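Local coordinates for protein annexin B22 (Schistosoma mansoni, PDB 4MDU) that binds acidic phospholipid membranes in a calcium-dependent manner, aggregates liposomes, and may lend structural integrity to the worm's tegument, at residues D191-L196 and N243-Q248. Sequence-based numbering, arbitrary orientation.
Sequences DDIPIL and NRTPYQ
Asp191 meets the turn Asn243-Thr245 with both backbone and side chain. Its N donates to Asn243 O at 2.8 Å, the carbonyl of the last residue of helix 236-243. From there the side chain can be followed outward: CB and CG both lie 3.4 Å from Asn243 O, with CB also against Thr245 CG2. OD1 comes to 3.7 Å from Arg244 NH1, at the guanidinium edge and in its plane, and OD2 ends 3.1 Å from the same NH1. In this salt bridge OD2 uses its syn lone pair, and the carboxylate and guanidinium are nearly coplanar, although OD2 itself sits somewhat out of the guanidinium plane. The bend of Arg244 at chi2 (-53°) puts CD 3.3 Å from Asp191 OD2. Arg244 NE pairs with Asp218, so two acids share the guanidinium. A water donates to OD2 and accepts from Thr245 N. Thr245 CG2 lies 3.6 Å from Asp191 O and packs against Ile193 CD1, which continues to Tyr247 CD2 at 3.7 Å, approaching the ring obliquely. Thr245 OG1, between the backbone N and the carbonyl carbon (chi1 75°), also touches Ile193 CD1 and accepts an almost straight capping bond (173°) from Gln248 N. Thr245 is thus the N-cap of helix 246-260: in the all-helical annexin fold, the contact ties the linker after helix 177-187 to the short helix-helix turn within the third repeat, away from the calcium sites.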
# COMPACT_ATOMS: atom_id res chain seq x y z
N ASP B 191 9.02 25.42 -0.06
CA ASP B 191 8.96 26.81 0.37
C ASP B 191 9.34 26.92 1.83
O ASP B 191 9.00 26.06 2.64
CB ASP B 191 7.57 27.40 0.20
CG ASP B 191 7.10 27.39 -1.23
OD1 ASP B 191 7.93 27.17 -2.14
OD2 ASP B 191 5.88 27.59 -1.43
N ASP B 192 10.03 28.01 2.15
CA ASP B 192 10.45 28.28 3.52
C ASP B 192 9.71 29.47 4.11
O ASP B 192 9.13 30.29 3.40
CB ASP B 192 11.96 28.55 3.56
CG ASP B 192 12.78 27.29 3.48
OD1 ASP B 192 12.55 26.36 4.31
OD2 ASP B 192 13.67 27.22 2.59
N ILE B 193 9.74 29.56 5.43
CA ILE B 193 9.32 30.75 6.15
C ILE B 193 10.42 31.02 7.15
O ILE B 193 10.79 30.15 7.93
CB ILE B 193 8.01 30.54 6.90
CG1 ILE B 193 6.86 30.23 5.93
CG2 ILE B 193 7.69 31.77 7.76
CD1 ILE B 193 5.67 29.51 6.60
N PRO B 194 10.95 32.24 7.13
CA PRO B 194 12.07 32.54 8.03
C PRO B 194 11.63 32.49 9.49
O PRO B 194 10.52 32.88 9.84
CB PRO B 194 12.49 33.95 7.61
CG PRO B 194 11.32 34.51 6.89
CD PRO B 194 10.60 33.37 6.25
N ILE B 195 12.52 31.98 10.33
CA ILE B 195 12.23 31.76 11.73
C ILE B 195 11.49 32.92 12.39
O ILE B 195 10.47 32.74 13.05
CB ILE B 195 13.51 31.47 12.52
CG1 ILE B 195 13.94 30.02 12.29
CG2 ILE B 195 13.28 31.72 13.99
CD1 ILE B 195 15.11 29.58 13.16
N LEU B 196 12.01 34.13 12.17
CA LEU B 196 11.48 35.32 12.82
C LEU B 196 10.00 35.52 12.53
O LEU B 196 9.26 35.99 13.39
CB LEU B 196 12.29 36.54 12.41
CG LEU B 196 13.63 36.64 13.14
CD1 LEU B 196 13.39 36.61 14.64
CD2 LEU B 196 14.57 35.51 12.72
N ASN B 243 5.58 21.30 -2.19
CA ASN B 243 6.37 22.48 -1.84
C ASN B 243 5.74 23.52 -0.94
O ASN B 243 6.46 24.20 -0.22
CB ASN B 243 6.93 23.17 -3.10
CG ASN B 243 7.90 22.29 -3.84
OD1 ASN B 243 8.89 21.82 -3.27
ND2 ASN B 243 7.61 22.01 -5.11
N ARG B 244 4.42 23.70 -0.98
CA ARG B 244 3.84 24.79 -0.20
C ARG B 244 4.01 24.49 1.27
O ARG B 244 4.01 23.34 1.67
CB ARG B 244 2.36 24.99 -0.53
CG ARG B 244 2.10 25.37 -1.97
CD ARG B 244 2.94 26.60 -2.42
NE ARG B 244 2.75 26.82 -3.85
CZ ARG B 244 3.72 26.93 -4.74
NH1 ARG B 244 4.99 26.89 -4.36
NH2 ARG B 244 3.42 27.11 -6.03
N THR B 245 4.17 25.53 2.09
CA THR B 245 4.28 25.32 3.51
C THR B 245 2.94 24.80 4.05
O THR B 245 1.89 24.95 3.41
CB THR B 245 4.63 26.61 4.23
OG1 THR B 245 3.47 27.44 4.28
CG2 THR B 245 5.78 27.34 3.50
N PRO B 246 2.96 24.18 5.23
CA PRO B 246 1.67 23.66 5.70
C PRO B 246 0.62 24.77 5.76
O PRO B 246 -0.53 24.54 5.40
CB PRO B 246 2.00 23.12 7.10
CG PRO B 246 3.48 22.83 7.04
CD PRO B 246 4.04 23.94 6.20
N TYR B 247 1.03 25.97 6.16
CA TYR B 247 0.09 27.09 6.26
C TYR B 247 -0.51 27.49 4.91
O TYR B 247 -1.73 27.62 4.77
CB TYR B 247 0.76 28.27 6.98
CG TYR B 247 1.55 27.79 8.18
CD1 TYR B 247 0.91 27.49 9.37
CD2 TYR B 247 2.92 27.60 8.10
CE1 TYR B 247 1.63 27.01 10.47
CE2 TYR B 247 3.64 27.13 9.18
CZ TYR B 247 2.98 26.84 10.36
OH TYR B 247 3.68 26.37 11.45
N GLN B 248 0.36 27.62 3.90
CA GLN B 248 -0.07 27.92 2.53
C GLN B 248 -1.00 26.84 1.95
O GLN B 248 -1.95 27.17 1.24
CB GLN B 248 1.16 28.10 1.61
CG GLN B 248 0.83 28.50 0.18
CD GLN B 248 0.18 29.87 0.08
OE1 GLN B 248 0.39 30.73 0.94
NE2 GLN B 248 -0.63 30.07 -0.94
O HOH W 1 4.31 27.94 0.71